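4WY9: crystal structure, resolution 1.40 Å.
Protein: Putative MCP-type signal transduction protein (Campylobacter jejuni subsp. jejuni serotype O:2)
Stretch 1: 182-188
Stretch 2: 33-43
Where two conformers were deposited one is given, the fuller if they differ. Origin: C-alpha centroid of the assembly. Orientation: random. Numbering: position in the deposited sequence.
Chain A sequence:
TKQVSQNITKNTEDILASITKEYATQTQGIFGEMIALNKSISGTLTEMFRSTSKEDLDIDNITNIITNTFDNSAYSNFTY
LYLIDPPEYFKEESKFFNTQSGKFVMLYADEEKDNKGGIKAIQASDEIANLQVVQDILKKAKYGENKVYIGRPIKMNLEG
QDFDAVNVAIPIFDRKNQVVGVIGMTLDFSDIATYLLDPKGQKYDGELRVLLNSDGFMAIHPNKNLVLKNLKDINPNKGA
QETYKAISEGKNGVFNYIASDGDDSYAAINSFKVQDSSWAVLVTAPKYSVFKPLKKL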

ATOM      1  N   VAL A 182      14.273   0.839  10.597  1.00  6.24           N
ATOM      2  CA  VAL A 182      13.079   0.382   9.895  1.00  5.74           C
ATOM      3  C   VAL A 182      13.427   0.220   8.432  1.00  5.80           C
ATOM      4  O   VAL A 182      13.985   1.151   7.833  1.00  6.35           O
ATOM      5  CB  VAL A 182      11.907   1.366  10.037  1.00  6.69           C
ATOM      6  CG1 VAL A 182      10.698   0.865   9.213  1.00  7.31           C
ATOM      7  CG2 VAL A 182      11.522   1.577  11.488  1.00  7.72           C
ATOM      8  N   ILE A 183      13.119  -0.931   7.854  1.00  5.57           N
ATOM      9  CA  ILE A 183      13.240  -1.126   6.411  1.00  6.37           C
ATOM     10  C   ILE A 183      11.822  -1.191   5.845  1.00  6.59           C
ATOM     11  O   ILE A 183      10.983  -1.967   6.330  1.00  7.20           O
ATOM     12  CB  ILE A 183      14.084  -2.377   6.057  1.00  8.25           C
ATOM     13  CG1 ILE A 183      14.279  -2.529   4.556  1.00 11.18           C
ATOM     14  CG2 ILE A 183      13.485  -3.656   6.669  1.00  9.89           C
ATOM     15  CD1 ILE A 183      15.241  -1.578   3.948  1.00 11.96           C
ATOM     16  N   GLY A 184      11.523  -0.362   4.868  1.00  6.37           N
ATOM     17  CA  GLY A 184      10.194  -0.317   4.325  1.00  6.74           C
ATOM     18  C   GLY A 184      10.134  -0.053   2.847  1.00  6.28           C
ATOM     19  O   GLY A 184      11.151   0.228   2.198  1.00  6.75           O
ATOM     20  N   MET A 185       8.920  -0.125   2.321  1.00  7.24           N
ATOM     21  CA  MET A 185       8.639   0.062   0.928  1.00  7.54           C
ATOM     22  C   MET A 185       7.380   0.902   0.730  1.00  7.87           C
ATOM     23  O   MET A 185       6.463   0.824   1.564  1.00 10.79           O
ATOM     24  CB  MET A 185       8.426  -1.272   0.217  1.00 10.74           C
ATOM     25  CG  MET A 185       9.548  -2.246   0.375  1.00 14.75           C
ATOM     26  SD  MET A 185       8.890  -3.865  -0.016  1.00 22.77           S
ATOM     27  CE  MET A 185      10.287  -4.889   0.068  1.00 35.13           C
ATOM     28  N   THR A 186       7.331   1.625  -0.370  1.00  8.37           N
ATOM     29  CA  THR A 186       6.181   2.416  -0.750  1.00  9.42           C
ATOM     30  C   THR A 186       5.624   1.925  -2.055  1.00 10.11           C
ATOM     31  O   THR A 186       6.362   1.850  -3.035  1.00 12.39           O
ATOM     32  CB  THR A 186       6.514   3.921  -0.884  1.00 10.58           C
ATOM     33  OG1 THR A 186       7.144   4.386   0.292  1.00 12.06           O
ATOM     34  CG2 THR A 186       5.279   4.721  -1.155  1.00 12.04           C
ATOM     35  N   LEU A 187       4.316   1.635  -2.081  1.00  9.45           N
ATOM     36  CA  LEU A 187       3.582   1.339  -3.297  1.00 10.27           C
ATOM     37  C   LEU A 187       2.810   2.576  -3.718  1.00  9.88           C
ATOM     38  O   LEU A 187       2.055   3.133  -2.921  1.00 10.52           O
ATOM     39  CB  LEU A 187       2.632   0.170  -3.082  1.00 12.65           C
ATOM     40  CG  LEU A 187       1.639  -0.183  -4.188  1.00 14.90           C
ATOM     41  CD1 LEU A 187       2.327  -0.614  -5.443  1.00 19.27           C
ATOM     42  CD2 LEU A 187       0.691  -1.275  -3.683  1.00 18.64           C
ATOM     43  N   ASP A 188       3.037   3.020  -4.947  1.00 11.30           N
ATOM     44  CA  ASP A 188       2.263   4.091  -5.561  1.00 11.54           C
ATOM     45  C   ASP A 188       1.004   3.491  -6.172  1.00 11.36           C
ATOM     46  O   ASP A 188       1.084   2.650  -7.061  1.00 12.34           O
ATOM     47  CB  ASP A 188       3.108   4.808  -6.608  1.00 13.80           C
ATOM     48  CG  ASP A 188       2.414   5.973  -7.286  1.00 15.30           C
ATOM     49  OD1 ASP A 188       1.171   6.088  -7.258  1.00 14.12           O
ATOM     50  OD2 ASP A 188       3.137   6.782  -7.903  1.00 15.80           O
TER
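Stretch 2, residues 33-43: EMIALNKSISG

Residues 33-43 form one stretch of a continuous α-helix: phi stays between -70° and -60°, psi between -51° and -38°, and i to i-4 bonds run without a break from Leu37 N to Glu33 O (3.2 Å) through Gly43 N to Lys39 O (3.0 Å). The helix packs nearly antiparallel on strand 182-188, with 159° between the N-to-C directions and a closest axial approach of 8.6 Å. The CA–CA distances give the register: Ser42 lies by Ile183 (CA to CA 6.4 Å), Asn38 by Gly184 (CA to CA 6.6 Å), and Met34 farther along by Met185 and Leu187.

Strand alternation sets the relief. Ile183, Met185 and Leu187 point their CA-to-CB bonds toward the helix, while Thr186 points away. Gly184 carries no side chain, and its CA comes within 4.0 Å of Asn38 OD1.

The most prominent bump is Met185, 109 Å² of which is covered. With chi2 and chi3 both t, its extended chain places CE against the helix backbone, 3.2 Å from Met34 O and 3.0 Å from Asn38 N, with Leu37 CB at 3.6 Å and Asn38 CB at 3.4 Å. The methyl thus lodges in a hollow floored by main chain and lined by CB atoms. Met34 answers from the helix: its CE rests 3.8 Å from Met185 CB, and its SD 3.9 Å from Leu187 CB, so Met34 packs beside the base of the Met185 side chain while the Met185 methyl reaches the helix main chain.

At the other end, Ile183 fits between two helix residues, CG1 lying 3.8 Å from Ile41 CG2 and CG2 lying 3.6 Å from Ser42 CB. No hydrogen bond joins the stretches; even the close approach of Asn38 OD1 to Ile183 O, 3.1 Å, pairs two acceptors. The two stretches bury 449 Å² between them, both sides summed, through packing contacts without a hydrogen bond.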

ATOM      1  N   GLU A  33       4.015 -10.135  -2.737  1.00  9.47           N
ATOM      2  CA  GLU A  33       5.355 -10.067  -3.304  1.00 10.39           C
ATOM      3  C   GLU A  33       6.169  -9.009  -2.597  1.00  9.85           C
ATOM      4  O   GLU A  33       7.338  -9.252  -2.253  1.00 10.51           O
ATOM      5  CB  GLU A  33       5.301  -9.814  -4.803  1.00 12.32           C
ATOM      6  CG  GLU A  33       4.807 -10.995  -5.586  1.00 17.46           C
ATOM      7  CD  GLU A  33       4.779 -10.734  -7.076  1.00 24.80           C
ATOM      8  OE1 GLU A  33       5.592  -9.927  -7.554  1.00 32.82           O
ATOM      9  OE2 GLU A  33       3.965 -11.355  -7.785  1.00 29.99           O
ATOM     10  N   MET A  34       5.603  -7.825  -2.393  1.00  9.47           N
ATOM     11  CA  MET A  34       6.335  -6.764  -1.707  1.00  9.92           C
ATOM     12  C   MET A  34       6.713  -7.174  -0.321  1.00 10.61           C
ATOM     13  O   MET A  34       7.870  -6.987   0.103  1.00 10.57           O
ATOM     14  CB  MET A  34       5.491  -5.523  -1.634  1.00 12.82           C
ATOM     15  CG  MET A  34       5.257  -4.871  -2.934  1.00 17.88           C
ATOM     16  SD  MET A  34       4.255  -3.410  -2.711  1.00 22.49           S
ATOM     17  CE  MET A  34       5.268  -2.512  -1.545  1.00 15.20           C
ATOM     18  N   ILE A  35       5.773  -7.763   0.403  1.00  9.74           N
ATOM     19  CA  ILE A  35       6.007  -8.159   1.780  1.00 10.39           C
ATOM     20  C   ILE A  35       7.081  -9.239   1.880  1.00  9.61           C
ATOM     21  O   ILE A  35       7.929  -9.209   2.786  1.00 10.47           O
ATOM     22  CB  ILE A  35       4.696  -8.616   2.432  1.00 11.54           C
ATOM     23  CG1 ILE A  35       3.791  -7.406   2.628  1.00 13.41           C
ATOM     24  CG2 ILE A  35       4.932  -9.301   3.737  1.00 13.77           C
ATOM     25  CD1 ILE A  35       2.361  -7.733   2.842  1.00 16.28           C
ATOM     26  N   ALA A  36       7.083 -10.191   0.953  1.00  9.82           N
ATOM     27  CA  ALA A  36       8.104 -11.225   0.976  1.00  9.71           C
ATOM     28  C   ALA A  36       9.501 -10.619   0.796  1.00 10.52           C
ATOM     29  O   ALA A  36      10.467 -11.054   1.431  1.00 10.94           O
ATOM     30  CB  ALA A  36       7.824 -12.278  -0.062  1.00 10.51           C
ATOM     31  N   LEU A  37       9.617  -9.619  -0.077  1.00  9.61           N
ATOM     32  CA  LEU A  37      10.916  -8.980  -0.267  1.00 11.23           C
ATOM     33  C   LEU A  37      11.301  -8.235   1.018  1.00 10.19           C
ATOM     34  O   LEU A  37      12.440  -8.254   1.454  1.00 10.31           O
ATOM     35  CB  LEU A  37      10.926  -8.053  -1.476  1.00 13.06           C
ATOM     36  CG  LEU A  37      10.804  -8.682  -2.846  1.00 15.18           C
ATOM     37  CD1 LEU A  37      11.015  -7.615  -3.892  1.00 19.24           C
ATOM     38  CD2 LEU A  37      11.806  -9.786  -3.003  1.00 17.98           C
ATOM     39  N   ASN A  38      10.355  -7.500   1.601  1.00  9.46           N
ATOM     40  CA  ASN A  38      10.668  -6.725   2.799  1.00  9.12           C
ATOM     41  C   ASN A  38      11.122  -7.643   3.899  1.00  9.52           C
ATOM     42  O   ASN A  38      12.032  -7.312   4.660  1.00 10.32           O
ATOM     43  CB  ASN A  38       9.442  -5.933   3.220  1.00 11.66           C
ATOM     44  CG  ASN A  38       9.730  -4.671   3.983  1.00 17.00           C
ATOM     45  OD1 ASN A  38      10.824  -4.299   4.225  1.00 25.54           O
ATOM     46  ND2 ASN A  38       8.670  -4.056   4.383  1.00 17.04           N
ATOM     47  N   LYS A  39      10.452  -8.780   4.057  1.00  9.73           N
ATOM     48  CA  LYS A  39      10.830  -9.753   5.088  1.00 11.02           C
ATOM     49  C   LYS A  39      12.219 -10.298   4.850  1.00 10.30           C
ATOM     50  O   LYS A  39      12.986 -10.504   5.788  1.00 11.58           O
ATOM     51  CB  LYS A  39       9.830 -10.921   5.162  1.00 11.76           C
ATOM     52  CG  LYS A  39       8.535 -10.597   5.868  1.00 11.94           C
ATOM     53  CD  LYS A  39       7.610 -11.817   5.839  1.00 15.66           C
ATOM     54  CE  LYS A  39       6.459 -11.633   6.773  1.00 19.02           C
ATOM     55  NZ  LYS A  39       6.843 -11.666   8.231  1.00 22.63           N
ATOM     56  N   SER A  40      12.553 -10.519   3.590  0.53 10.37           N
ATOM     57  CA  SER A  40      13.883 -11.051   3.251  0.53 11.84           C
ATOM     58  C   SER A  40      14.937 -10.055   3.730  0.53  9.40           C
ATOM     59  O   SER A  40      15.891 -10.432   4.441  0.53  9.33           O
ATOM     60  CB  SER A  40      14.002 -11.298   1.740  0.53 13.21           C
ATOM     61  OG  SER A  40      15.299 -11.760   1.402  0.53 16.17           O
ATOM     62  N   ILE A  41      14.791  -8.799   3.363  1.00  8.79           N
ATOM     63  CA  ILE A  41      15.812  -7.797   3.663  1.00  9.76           C
ATOM     64  C   ILE A  41      15.843  -7.513   5.168  1.00  7.83           C
ATOM     65  O   ILE A  41      16.908  -7.352   5.755  1.00  8.21           O
ATOM     66  CB  ILE A  41      15.666  -6.513   2.837  1.00 12.64           C
ATOM     67  CG1 ILE A  41      16.725  -5.497   3.228  1.00 15.05           C
ATOM     68  CG2 ILE A  41      14.335  -5.937   2.974  1.00 15.07           C
ATOM     69  CD1 ILE A  41      17.057  -4.531   2.141  1.00 18.71           C
ATOM     70  N   SER A  42      14.680  -7.479   5.829  1.00  7.46           N
ATOM     71  CA  SER A  42      14.668  -7.258   7.262  1.00  7.74           C
ATOM     72  C   SER A  42      15.417  -8.403   7.973  1.00  7.48           C
ATOM     73  O   SER A  42      16.141  -8.180   8.935  1.00  8.89           O
ATOM     74  CB  SER A  42      13.255  -7.086   7.824  1.00  9.35           C
ATOM     75  OG  SER A  42      12.511  -8.282   7.745  1.00 11.95           O
ATOM     76  N   GLY A  43      15.248  -9.631   7.495  1.00  8.13           N
ATOM     77  CA  GLY A  43      15.950 -10.743   8.093  1.00  9.56           C
ATOM     78  C   GLY A  43      17.452 -10.599   7.959  1.00  8.55           C
ATOM     79  O   GLY A  43      18.221 -10.791   8.925  1.00  9.76           O
TER